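Local structure of inorganic pyrophosphatase (6LL8) at residues I49-F55 and N135-I139; T148-K152 and I256-G260; L272-Y277 and A301-F306. The protein probably catalyses the hydrolysis of diphosphate to two phosphates, as a metal-dependent family II (DHH-type) inorganic pyrophosphatase. Where two conformers were deposited one is given. Numbering follows the deposited sequence.

Contact 1 of 3, residues I49-F55 and N135-I139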
ATOM      1  N   ILE A  49       2.639 -10.266 -10.582  1.00  9.04           N
ATOM      2  CA  ILE A  49       2.753  -9.136 -11.548  1.00  9.17           C
ATOM      3  C   ILE A  49       4.157  -9.130 -12.180  1.00  9.25           C
ATOM      4  O   ILE A  49       4.297  -8.995 -13.404  1.00  9.63           O
ATOM      5  CB  ILE A  49       2.455  -7.818 -10.834  1.00  9.44           C
ATOM      6  CG1 ILE A  49       0.986  -7.731 -10.385  1.00  9.80           C
ATOM      7  CG2 ILE A  49       2.845  -6.630 -11.707  1.00 10.05           C
ATOM      8  CD1 ILE A  49       0.743  -6.601  -9.395  1.00 11.83           C
ATOM      9  N   LEU A  50       5.185  -9.223 -11.341  1.00  9.02           N
ATOM     10  CA  LEU A  50       6.555  -9.133 -11.870  1.00  9.66           C
ATOM     11  C   LEU A  50       6.836 -10.318 -12.792  1.00 10.52           C
ATOM     12  O   LEU A  50       7.496 -10.143 -13.809  1.00 11.78           O
ATOM     13  CB  LEU A  50       7.597  -9.038 -10.759  1.00 10.10           C
ATOM     14  CG  LEU A  50       7.547  -7.784  -9.891  1.00 10.40           C
ATOM     15  CD1 LEU A  50       8.848  -7.640  -9.113  1.00 11.07           C
ATOM     16  CD2 LEU A  50       7.258  -6.495 -10.660  1.00 10.69           C
ATOM     17  N   GLU A  51       6.362 -11.507 -12.455  1.00  9.90           N
ATOM     18  CA  GLU A  51       6.616 -12.673 -13.310  1.00 10.92           C
ATOM     19  C   GLU A  51       5.907 -12.460 -14.647  1.00 10.88           C
ATOM     20  O   GLU A  51       6.478 -12.762 -15.724  1.00 12.43           O
ATOM     21  CB  GLU A  51       6.180 -13.960 -12.619  1.00 13.44           C
ATOM     22  CG  GLU A  51       6.522 -15.205 -13.441  1.00 15.85           C
ATOM     23  CD  GLU A  51       5.701 -15.561 -14.663  1.00 18.13           C
ATOM     24  OE1 GLU A  51       4.553 -15.130 -14.790  1.00 17.06           O
ATOM     25  OE2 GLU A  51       6.263 -16.335 -15.502  1.00 21.35           O
ATOM     26  N   LYS A  52       4.692 -11.918 -14.608  1.00 10.13           N
ATOM     27  CA  LYS A  52       3.898 -11.761 -15.842  1.00 11.25           C
ATOM     28  C   LYS A  52       4.629 -10.876 -16.845  1.00 11.66           C
ATOM     29  O   LYS A  52       4.550 -11.121 -18.048  1.00 13.09           O
ATOM     30  CB  LYS A  52       2.533 -11.171 -15.499  1.00 11.91           C
ATOM     31  CG  LYS A  52       1.612 -10.969 -16.676  1.00 13.20           C
ATOM     32  CD  LYS A  52       0.263 -10.513 -16.237  1.00 15.68           C
ATOM     33  CE  LYS A  52      -0.672 -10.208 -17.388  1.00 19.41           C
ATOM     34  NZ  LYS A  52      -0.912 -11.411 -18.211  1.00 23.69           N
ATOM     35  N   PHE A  53       5.304  -9.839 -16.374  1.00 10.46           N
ATOM     36  CA  PHE A  53       5.949  -8.840 -17.249  1.00 10.86           C
ATOM     37  C   PHE A  53       7.466  -8.955 -17.256  1.00 11.61           C
ATOM     38  O   PHE A  53       8.112  -8.128 -17.893  1.00 13.88           O
ATOM     39  CB  PHE A  53       5.455  -7.433 -16.889  1.00 11.87           C
ATOM     40  CG  PHE A  53       4.017  -7.225 -17.269  1.00 11.60           C
ATOM     41  CD1 PHE A  53       3.655  -7.041 -18.591  1.00 12.06           C
ATOM     42  CD2 PHE A  53       3.041  -7.319 -16.313  1.00 10.91           C
ATOM     43  CE1 PHE A  53       2.309  -6.945 -18.936  1.00 12.85           C
ATOM     44  CE2 PHE A  53       1.706  -7.208 -16.665  1.00 12.90           C
ATOM     45  CZ  PHE A  53       1.347  -7.011 -17.969  1.00 12.42           C
ATOM     46  N   GLY A  54       8.035  -9.999 -16.666  1.00 11.30           N
ATOM     47  CA  GLY A  54       9.456 -10.325 -16.859  1.00 11.80           C
ATOM     48  C   GLY A  54      10.439  -9.602 -15.969  1.00 13.59           C
ATOM     49  O   GLY A  54      11.596  -9.530 -16.351  1.00 17.44           O
ATOM     50  N   PHE A  55      10.038  -9.101 -14.816  1.00 10.82           N
ATOM     51  CA  PHE A  55      10.935  -8.351 -13.922  1.00 11.22           C
ATOM     52  C   PHE A  55      11.448  -9.200 -12.773  1.00 11.48           C
ATOM     53  O   PHE A  55      10.707  -9.999 -12.196  1.00 14.41           O
ATOM     54  CB  PHE A  55      10.197  -7.160 -13.303  1.00 11.14           C
ATOM     55  CG  PHE A  55       9.890  -6.063 -14.282  1.00 10.30           C
ATOM     56  CD1 PHE A  55      10.798  -5.060 -14.516  1.00 11.23           C
ATOM     57  CD2 PHE A  55       8.721  -6.079 -15.016  1.00 10.63           C
ATOM     58  CE1 PHE A  55      10.522  -4.081 -15.455  1.00 11.90           C
ATOM     59  CE2 PHE A  55       8.435  -5.084 -15.942  1.00 11.05           C
ATOM     60  CZ  PHE A  55       9.342  -4.092 -16.158  1.00 11.23           C
ATOM     61  N   ASN A 135       6.792  -3.310 -20.969  1.00 10.11           N
ATOM     62  CA  ASN A 135       6.891  -4.093 -19.722  1.00 10.72           C
ATOM     63  C   ASN A 135       6.598  -3.212 -18.508  1.00  9.83           C
ATOM     64  O   ASN A 135       5.881  -3.614 -17.597  1.00 10.06           O
ATOM     65  CB  ASN A 135       8.208  -4.875 -19.659  1.00 11.79           C
ATOM     66  CG  ASN A 135       9.494  -4.042 -19.694  1.00 14.04           C
ATOM     67  OD1 ASN A 135       9.504  -2.839 -19.973  1.00 14.10           O
ATOM     68  ND2 ASN A 135      10.628  -4.709 -19.532  1.00 17.42           N
ATOM     69  N   ILE A 136       7.204  -2.036 -18.469  1.00  9.74           N
ATOM     70  CA  ILE A 136       6.957  -1.056 -17.390  1.00  9.36           C
ATOM     71  C   ILE A 136       5.473  -0.674 -17.399  1.00  8.96           C
ATOM     72  O   ILE A 136       4.843  -0.605 -16.328  1.00  8.67           O
ATOM     73  CB  ILE A 136       7.832   0.195 -17.552  1.00 10.57           C
ATOM     74  CG1 ILE A 136       9.317  -0.148 -17.453  1.00 14.65           C
ATOM     75  CG2 ILE A 136       7.401   1.284 -16.584  1.00 11.86           C
ATOM     76  CD1 ILE A 136       9.774  -0.383 -16.086  1.00 15.33           C
ATOM     77  N   ALA A 137       4.915  -0.442 -18.568  1.00  8.80           N
ATOM     78  CA  ALA A 137       3.492  -0.066 -18.620  1.00  8.88           C
ATOM     79  C   ALA A 137       2.633  -1.163 -17.990  1.00  8.38           C
ATOM     80  O   ALA A 137       1.648  -0.850 -17.299  1.00  8.93           O
ATOM     81  CB  ALA A 137       3.048   0.204 -20.046  1.00  9.69           C
ATOM     82  N   GLY A 138       2.987  -2.411 -18.237  1.00  8.64           N
ATOM     83  CA  GLY A 138       2.192  -3.511 -17.701  1.00  9.02           C
ATOM     84  C   GLY A 138       2.186  -3.513 -16.185  1.00  8.68           C
ATOM     85  O   GLY A 138       1.144  -3.721 -15.578  1.00  8.95           O
ATOM     86  N   ILE A 139       3.365  -3.368 -15.574  1.00  8.58           N
ATOM     87  CA  ILE A 139       3.408  -3.435 -14.101  1.00  8.72           C
ATOM     88  C   ILE A 139       2.744  -2.184 -13.527  1.00  8.49           C
ATOM     89  O   ILE A 139       2.108  -2.282 -12.460  1.00  9.03           O
ATOM     90  CB  ILE A 139       4.810  -3.718 -13.553  1.00  8.43           C
ATOM     91  CG1 ILE A 139       5.798  -2.568 -13.746  1.00  9.75           C
ATOM     92  CG2 ILE A 139       5.334  -5.032 -14.104  1.00  9.98           C
ATOM     93  CD1 ILE A 139       7.116  -2.780 -13.043  1.00 10.01           C
TER
HETATM   94  O   HOH W   1      10.663  -7.335 -18.576  1.00 27.56           O
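This is a buried, near-antiparallel helix-helix contact within the DHH domain, joining the C-terminal part of helix 44-53 to the start of helix 134-147. The segment axes run at 154° and approach to 9.4 Å. Gly138 permits a close fit: its CA lies 3.6 Å from the centroid of the Phe53 ring, 13° off the ring normal, a CH-pi contact, whereas a CB there would fall 2.3 Å from Phe53 CE1. Ile139 provides the apolar centre, its CG2 lying 3.8 Å from Ile49 CG2, 3.7 Å from Phe53 CB and 3.6 Å from Phe55 CE2. A Schellman motif at Gly54 (phi 85°) turns the chain so that Phe55 faces the second helix, where Ile139 CD1 sits 4.0 Å from the Phe55 ring centroid. Ile21 and Cys18 of helix 14-29 cover this cluster further. At its edge, water 1 bridges the helices, donating to Phe53 O (2.8 Å) and accepting from Asn135 ND2 (2.8 Å).

Contact 2 of 3, residues T148-K152 and I256-G260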
ATOM      1  N   THR A 148      -6.726   0.495  -6.839  1.00  8.01           N
ATOM      2  CA  THR A 148      -8.094   0.962  -7.024  1.00  9.04           C
ATOM      3  C   THR A 148      -9.111  -0.168  -6.896  1.00  9.09           C
ATOM      4  O   THR A 148     -10.306   0.105  -7.042  1.00  9.63           O
ATOM      5  CB  THR A 148      -8.296   1.661  -8.351  1.00  8.62           C
ATOM      6  OG1 THR A 148      -8.190   0.749  -9.435  1.00  9.31           O
ATOM      7  CG2 THR A 148      -7.396   2.859  -8.534  1.00  9.54           C
ATOM      8  N   VAL A 149      -8.669  -1.378  -6.636  1.00  9.06           N
ATOM      9  CA  VAL A 149      -9.596  -2.530  -6.516  1.00  9.14           C
ATOM     10  C   VAL A 149     -10.433  -2.616  -7.799  1.00  9.17           C
ATOM     11  O   VAL A 149     -11.679  -2.658  -7.776  1.00  9.68           O
ATOM     12  CB  VAL A 149     -10.417  -2.536  -5.215  1.00  9.09           C
ATOM     13  CG1 VAL A 149     -11.114  -3.885  -5.040  1.00 11.42           C
ATOM     14  CG2 VAL A 149      -9.539  -2.222  -4.019  1.00 10.52           C
ATOM     15  N   ILE A 150      -9.760  -2.646  -8.931  1.00  9.17           N
ATOM     16  CA  ILE A 150     -10.446  -2.760 -10.239  1.00  9.47           C
ATOM     17  C   ILE A 150     -11.474  -1.638 -10.356  1.00  9.53           C
ATOM     18  O   ILE A 150     -12.602  -1.839 -10.848  1.00 11.17           O
ATOM     19  CB  ILE A 150     -11.057  -4.149 -10.488  1.00  9.97           C
ATOM     20  CG1 ILE A 150     -10.318  -5.304  -9.807  1.00 11.51           C
ATOM     21  CG2 ILE A 150     -11.159  -4.368 -11.992  1.00 12.06           C
ATOM     22  CD1 ILE A 150     -10.999  -6.672  -9.938  1.00 12.35           C
ATOM     23  N   PHE A 151     -11.080  -0.448  -9.937  1.00  9.48           N
ATOM     24  CA  PHE A 151     -11.872   0.804 -10.014  1.00  9.30           C
ATOM     25  C   PHE A 151     -13.001   0.840  -8.984  1.00 10.52           C
ATOM     26  O   PHE A 151     -13.763   1.821  -8.986  1.00 12.61           O
ATOM     27  CB  PHE A 151     -12.405   1.099 -11.414  1.00 10.47           C
ATOM     28  CG  PHE A 151     -11.425   0.993 -12.540  1.00 11.06           C
ATOM     29  CD1 PHE A 151     -10.083   1.315 -12.399  1.00 11.91           C
ATOM     30  CD2 PHE A 151     -11.889   0.711 -13.805  1.00 13.53           C
ATOM     31  CE1 PHE A 151      -9.239   1.281 -13.487  1.00 12.46           C
ATOM     32  CE2 PHE A 151     -11.037   0.690 -14.892  1.00 15.49           C
ATOM     33  CZ  PHE A 151      -9.704   0.970 -14.731  1.00 14.60           C
ATOM     34  N   LYS A 152     -13.128  -0.151  -8.119  1.00  9.76           N
ATOM     35  CA  LYS A 152     -14.228  -0.168  -7.132  1.00 10.71           C
ATOM     36  C   LYS A 152     -13.935   0.713  -5.922  1.00 10.20           C
ATOM     37  O   LYS A 152     -14.850   1.157  -5.242  1.00 11.19           O
ATOM     38  CB  LYS A 152     -14.450  -1.593  -6.620  1.00 12.38           C
ATOM     39  CG  LYS A 152     -14.887  -2.614  -7.661  1.00 13.81           C
ATOM     40  CD  LYS A 152     -14.854  -4.052  -7.130  1.00 17.41           C
ATOM     41  CE  LYS A 152     -15.311  -5.102  -8.138  1.00 23.24           C
ATOM     42  NZ  LYS A 152     -16.037  -6.153  -7.431  1.00 31.52           N
ATOM     43  N   ILE A 256     -13.970  -7.815  -1.711  1.00  9.76           N
ATOM     44  CA  ILE A 256     -14.007  -6.868  -2.842  1.00 11.38           C
ATOM     45  C   ILE A 256     -15.270  -7.014  -3.676  1.00 12.58           C
ATOM     46  O   ILE A 256     -15.533  -6.127  -4.483  1.00 15.77           O
ATOM     47  CB  ILE A 256     -12.753  -6.930  -3.696  1.00 11.69           C
ATOM     48  CG1 ILE A 256     -12.662  -8.197  -4.533  1.00 13.73           C
ATOM     49  CG2 ILE A 256     -11.521  -6.687  -2.845  1.00 12.12           C
ATOM     50  CD1 ILE A 256     -12.045  -8.005  -5.881  1.00 13.50           C
ATOM     51  N   MET A 257     -16.026  -8.072  -3.477  1.00 13.03           N
ATOM     52  CA  MET A 257     -17.294  -8.224  -4.222  0.70 14.93           C
ATOM     53  C   MET A 257     -18.456  -7.644  -3.392  1.00 14.57           C
ATOM     54  O   MET A 257     -19.254  -6.924  -4.004  1.00 20.59           O
ATOM     55  CB  MET A 257     -17.503  -9.688  -4.636  0.70 17.02           C
ATOM     56  CG  MET A 257     -16.263 -10.305  -5.352  0.70 17.68           C
ATOM     57  SD  MET A 257     -15.742  -9.529  -6.941  0.70 20.27           S
ATOM     58  CE  MET A 257     -17.189  -9.911  -7.922  0.70 25.44           C
ATOM     59  N   LYS A 258     -18.549  -7.891  -2.096  1.00 15.24           N
ATOM     60  CA  LYS A 258     -19.522  -7.220  -1.185  1.00 18.09           C
ATOM     61  C   LYS A 258     -19.174  -5.735  -1.063  1.00 15.44           C
ATOM     62  O   LYS A 258     -20.019  -4.934  -0.639  1.00 16.39           O
ATOM     63  CB  LYS A 258     -19.479  -7.803   0.245  1.00 18.69           C
ATOM     64  CG  LYS A 258     -19.975  -9.237   0.401  1.00 21.33           C
ATOM     65  CD  LYS A 258     -19.724  -9.793   1.814  1.00 23.95           C
ATOM     66  CE  LYS A 258     -20.119 -11.251   1.932  1.00 31.16           C
ATOM     67  NZ  LYS A 258     -19.548 -12.072   0.828  1.00 41.02           N
ATOM     68  N   GLU A 259     -17.912  -5.406  -1.302  1.00 12.50           N
ATOM     69  CA  GLU A 259     -17.369  -4.050  -1.110  1.00 12.46           C
ATOM     70  C   GLU A 259     -17.572  -3.602   0.335  1.00 13.95           C
ATOM     71  O   GLU A 259     -18.090  -2.507   0.603  1.00 18.43           O
ATOM     72  CB  GLU A 259     -17.957  -3.058  -2.101  1.00 13.10           C
ATOM     73  CG  GLU A 259     -17.688  -3.446  -3.545  1.00 14.10           C
ATOM     74  CD  GLU A 259     -18.088  -2.456  -4.611  1.00 17.12           C
ATOM     75  OE1 GLU A 259     -18.374  -1.320  -4.258  1.00 20.86           O
ATOM     76  OE2 GLU A 259     -18.191  -2.870  -5.777  1.00 21.63           O
ATOM     77  N   GLY A 260     -17.085  -4.380   1.272  1.00 11.10           N
ATOM     78  CA  GLY A 260     -17.083  -4.009   2.690  1.00 11.25           C
ATOM     79  C   GLY A 260     -16.039  -4.797   3.436  1.00 10.31           C
ATOM     80  O   GLY A 260     -15.406  -5.713   2.853  1.00 10.95           O
TER
HETATM   81  O   HOH W   2     -17.495   0.673  -5.840  1.00 24.61           O
HETATM   82  O   HOH W   3     -18.205  -5.534  -6.429  1.00 27.66           O
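The Lys152 side chain runs alongside the Glu259 carboxylate, its CD 3.8 Å from Glu259 OE2, and ends with NZ between Ile256 O and Met257 SD (3.4 Å from NZ); 90 Å² of the residue is covered by 256-260. It closes a type I' beta turn, Val149 to Lys152, which follows the helix ending at the metal ligand Asp147; its partner is the connection between strands 248-255 and 260-267 of the DHHA2 domain, where Glu259 and Gly260 face Asp255 in a G1 beta bulge. The turn is defined by Lys152 N bonding to Val149 O at 2.9 Å and by positive phi at Ile150 (55°) and Phe151 (74°). Val149, also at positive phi (55°), ends the helix in a Schellman motif, and Thr148 OG1 accepts from Phe151 N (3.2 Å) in an ST motif. The contact thus packs the turn after Asp147 against the DHHA2 domain beside the active site, the Val149 side chain being about 7 Å from a bound magnesium ion.

Its apolar part is small: Val149 CG1 meets Ile256 CG2 at 3.6 Å, and Ile150 CD1 lies 4.4 Å from Ile256 CD1. Phe184 of helix 176-187 touches all three side chains. The polar part has one direct hydrogen bond, from Lys152 NZ to Ile256 O (3.0 Å). Glu259 OE2 is 4.3 Å from Lys152 NZ, beyond a salt bridge, so water mediates much of the rest. Water 3 accepts from Lys152 NZ (2.5 Å) and lies 2.7 Å from Glu259 OE2. Water 2 donates both to Lys152 O (2.8 Å) and to Glu259 OE1 (2.7 Å).

Contact 3 of 3, residues L272-Y277 and A301-F306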
ATOM      1  N   LEU A 272     -13.114   2.315  20.652  1.00 16.10           N
ATOM      2  CA  LEU A 272     -12.363   2.870  19.496  1.00 15.75           C
ATOM      3  C   LEU A 272     -13.274   3.019  18.282  1.00 14.10           C
ATOM      4  O   LEU A 272     -13.289   4.116  17.691  1.00 15.40           O
ATOM      5  CB  LEU A 272     -11.211   1.926  19.159  1.00 14.83           C
ATOM      6  CG  LEU A 272     -10.261   2.476  18.098  1.00 14.39           C
ATOM      7  CD1 LEU A 272      -9.410   3.593  18.646  1.00 18.54           C
ATOM      8  CD2 LEU A 272      -9.374   1.383  17.529  1.00 16.49           C
ATOM      9  N   THR A 273     -13.942   1.963  17.827  1.00 14.15           N
ATOM     10  CA  THR A 273     -14.694   2.043  16.550  1.00 13.89           C
ATOM     11  C   THR A 273     -16.019   2.777  16.738  1.00 15.50           C
ATOM     12  O   THR A 273     -16.474   3.428  15.791  1.00 15.17           O
ATOM     13  CB  THR A 273     -14.863   0.683  15.870  1.00 13.48           C
ATOM     14  OG1 THR A 273     -15.639  -0.184  16.683  1.00 14.27           O
ATOM     15  CG2 THR A 273     -13.540   0.011  15.581  1.00 14.11           C
ATOM     16  N   GLU A 274     -16.600   2.721  17.927  1.00 16.55           N
ATOM     17  CA  GLU A 274     -17.772   3.570  18.234  0.70 18.56           C
ATOM     18  C   GLU A 274     -17.392   5.039  18.011  1.00 17.73           C
ATOM     19  O   GLU A 274     -18.124   5.747  17.315  1.00 19.92           O
ATOM     20  CB  GLU A 274     -18.242   3.285  19.666  0.70 20.82           C
ATOM     21  CG  GLU A 274     -19.475   4.067  20.096  0.70 26.97           C
ATOM     22  CD  GLU A 274     -20.249   3.465  21.263  0.70 35.13           C
ATOM     23  OE1 GLU A 274     -19.631   2.810  22.133  0.70 44.23           O
ATOM     24  OE2 GLU A 274     -21.474   3.645  21.295  0.70 44.96           O
ATOM     25  N   ARG A 275     -16.269   5.465  18.578  1.00 17.26           N
ATOM     26  CA  ARG A 275     -15.837   6.885  18.512  0.60 19.00           C
ATOM     27  C   ARG A 275     -15.420   7.234  17.079  1.00 18.03           C
ATOM     28  O   ARG A 275     -15.799   8.327  16.584  1.00 21.07           O
ATOM     29  CB  ARG A 275     -14.711   7.177  19.507  0.60 20.04           C
ATOM     30  CG  ARG A 275     -15.162   7.234  20.964  0.60 22.05           C
ATOM     31  CD  ARG A 275     -14.048   7.744  21.861  0.60 24.10           C
ATOM     32  NE  ARG A 275     -12.955   6.786  21.841  0.60 23.06           N
ATOM     33  CZ  ARG A 275     -11.744   6.965  21.296  0.60 18.61           C
ATOM     34  NH1 ARG A 275     -11.397   8.099  20.713  0.60 21.21           N
ATOM     35  NH2 ARG A 275     -10.866   5.990  21.343  0.60 17.64           N
ATOM     36  N   ALA A 276     -14.639   6.386  16.427  1.00 16.05           N
ATOM     37  CA  ALA A 276     -14.094   6.736  15.101  1.00 16.32           C
ATOM     38  C   ALA A 276     -15.172   6.677  14.019  1.00 16.29           C
ATOM     39  O   ALA A 276     -15.159   7.558  13.157  1.00 18.35           O
ATOM     40  CB  ALA A 276     -12.928   5.849  14.759  1.00 16.52           C
ATOM     41  N   TYR A 277     -16.035   5.662  14.013  1.00 15.52           N
ATOM     42  CA  TYR A 277     -16.918   5.322  12.872  1.00 15.92           C
ATOM     43  C   TYR A 277     -18.394   5.365  13.250  1.00 17.12           C
ATOM     44  O   TYR A 277     -19.231   5.166  12.356  1.00 18.60           O
ATOM     45  CB  TYR A 277     -16.569   3.940  12.305  1.00 15.91           C
ATOM     46  CG  TYR A 277     -15.098   3.773  12.003  1.00 15.05           C
ATOM     47  CD1 TYR A 277     -14.454   4.602  11.108  1.00 16.82           C
ATOM     48  CD2 TYR A 277     -14.354   2.788  12.625  1.00 14.84           C
ATOM     49  CE1 TYR A 277     -13.107   4.444  10.825  1.00 15.28           C
ATOM     50  CE2 TYR A 277     -13.007   2.625  12.362  1.00 13.95           C
ATOM     51  CZ  TYR A 277     -12.376   3.462  11.465  1.00 12.77           C
ATOM     52  OH  TYR A 277     -11.042   3.277  11.245  1.00 14.07           O
ATOM     53  N   ALA A 301     -10.621   8.946  10.017  1.00 12.52           N
ATOM     54  CA  ALA A 301     -11.507   9.050  11.192  1.00 14.96           C
ATOM     55  C   ALA A 301     -10.765   8.584  12.435  1.00 13.31           C
ATOM     56  O   ALA A 301     -11.023   9.099  13.510  1.00 15.57           O
ATOM     57  CB  ALA A 301     -12.781   8.266  10.994  1.00 18.84           C
ATOM     58  N   LEU A 302      -9.904   7.582  12.303  1.00 12.35           N
ATOM     59  CA  LEU A 302      -9.120   7.115  13.474  0.80 13.12           C
ATOM     60  C   LEU A 302      -8.154   8.208  13.905  1.00 12.71           C
ATOM     61  O   LEU A 302      -8.040   8.494  15.106  1.00 14.20           O
ATOM     62  CB  LEU A 302      -8.287   5.876  13.182  0.80 16.44           C
ATOM     63  CG  LEU A 302      -9.007   4.549  13.145  0.80 17.48           C
ATOM     64  CD1 LEU A 302      -8.055   3.505  12.614  0.80 16.97           C
ATOM     65  CD2 LEU A 302      -9.506   4.141  14.519  0.80 18.03           C
ATOM     66  N   GLN A 303      -7.435   8.781  12.946  1.00 12.33           N
ATOM     67  CA  GLN A 303      -6.406   9.791  13.277  1.00 14.38           C
ATOM     68  C   GLN A 303      -7.109  10.971  13.939  1.00 16.27           C
ATOM     69  O   GLN A 303      -6.626  11.490  14.957  1.00 17.45           O
ATOM     70  CB  GLN A 303      -5.574  10.159  12.043  1.00 16.31           C
ATOM     71  CG  GLN A 303      -4.469  11.126  12.416  1.00 19.30           C
ATOM     72  CD  GLN A 303      -3.342  11.027  11.449  1.00 20.73           C
ATOM     73  OE1 GLN A 303      -2.875   9.912  11.178  1.00 25.74           O
ATOM     74  NE2 GLN A 303      -2.941  12.205  10.952  1.00 22.15           N
ATOM     75  N   ASP A 304      -8.240  11.381  13.407  1.00 16.81           N
ATOM     76  CA  ASP A 304      -8.952  12.536  13.976  1.00 19.16           C
ATOM     77  C   ASP A 304      -9.407  12.192  15.400  1.00 18.65           C
ATOM     78  O   ASP A 304      -9.336  13.102  16.264  1.00 23.29           O
ATOM     79  CB  ASP A 304     -10.091  12.963  13.066  1.00 20.65           C
ATOM     80  CG  ASP A 304      -9.686  13.634  11.774  1.00 21.99           C
ATOM     81  OD1 ASP A 304      -8.493  14.076  11.642  1.00 24.96           O
ATOM     82  OD2 ASP A 304     -10.554  13.669  10.893  1.00 28.84           O
ATOM     83  N   ALA A 305      -9.818  10.943  15.663  1.00 18.59           N
ATOM     84  CA  ALA A 305     -10.303  10.515  16.996  1.00 19.93           C
ATOM     85  C   ALA A 305      -9.172  10.544  18.023  1.00 20.16           C
ATOM     86  O   ALA A 305      -9.442  10.832  19.191  1.00 28.29           O
ATOM     87  CB  ALA A 305     -10.918   9.141  17.014  1.00 22.80           C
ATOM     88  N   PHE A 306      -7.963  10.197  17.624  1.00 18.89           N
ATOM     89  CA  PHE A 306      -6.788  10.266  18.513  1.00 19.41           C
ATOM     90  C   PHE A 306      -6.329  11.716  18.714  1.00 26.10           C
ATOM     91  O   PHE A 306      -5.666  11.940  19.720  1.00 25.68           O
ATOM     92  CB  PHE A 306      -5.644   9.440  17.938  1.00 19.15           C
ATOM     93  CG  PHE A 306      -5.732   7.964  18.208  1.00 16.34           C
ATOM     94  CD1 PHE A 306      -5.341   7.455  19.436  1.00 20.50           C
ATOM     95  CD2 PHE A 306      -6.154   7.073  17.245  1.00 17.04           C
ATOM     96  CE1 PHE A 306      -5.385   6.094  19.677  1.00 18.91           C
ATOM     97  CE2 PHE A 306      -6.180   5.713  17.493  1.00 17.69           C
ATOM     98  CZ  PHE A 306      -5.815   5.226  18.716  1.00 16.50           C
TER
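Two helices of the alpha/beta DHHA2 domain cross here at a steep angle: the segment axes of 272-277 and 301-306 make 103° and come within 8.7 Å, a short separation that three alanines make possible. Both helices rest on the mixed beta-sheet, as Leu272 and Leu302 each touch Leu250 of strand 248-255. The small bump is Ala276. Its CB enters a shallow hollow framed by Ala301 CB (4.5 Å), Leu302 CD2 (3.8 Å) and Ala305 CB (4.5 Å), and the backbone follows closely enough for Ala276 O to lie 3.3 Å from Ala301 CB.

Leu302 is the larger bump in return. It fills the gap bordered by Leu272, Ala276 and Tyr277, with Leu302 CD2 4.0 Å from Leu272 CG and Leu302 CG 3.9 Å from Tyr277 CZ. Tyr277 reaches across Ala301, whose CB is 3.8 Å from Tyr277 CE1, and its hydroxyl hydrogen-bonds to Val298 O one turn earlier on the other helix. Towards the other end, Leu272 CD1 meets Phe306 CZ at 3.9 Å. No hydrogen bond links the segments, so complementary shape carries the contact. Arg275, paired with Asp271, flanks it on the solvent side: the guanidinium presents its edge to Ala305 O, with Arg275 NH1 3.7 Å from that oxygen.

In the fold
Helix 134-147 connects contacts 1 and 2: it packs in contact 1 near its start, ends with the metal ligand Asp147, and the loop that follows enters contact 2. Their centres are 23 Å apart. Contact 2 lies closer to the active site: the Val149 side chain is about 8 Å from the bound imidodiphosphate, whereas the Ile49 side chain of contact 1 is about 12 Å from it and about 9 Å from a magnesium ion. Contact 3, 23 Å from contact 2 and 39 Å from contact 1 between centres, sits across the chain's centre from contact 1. Its helix 294-307 begins with the ligand-pocket residues Arg294 and Lys295, and Leu302 is about 11 Å from the imidodiphosphate.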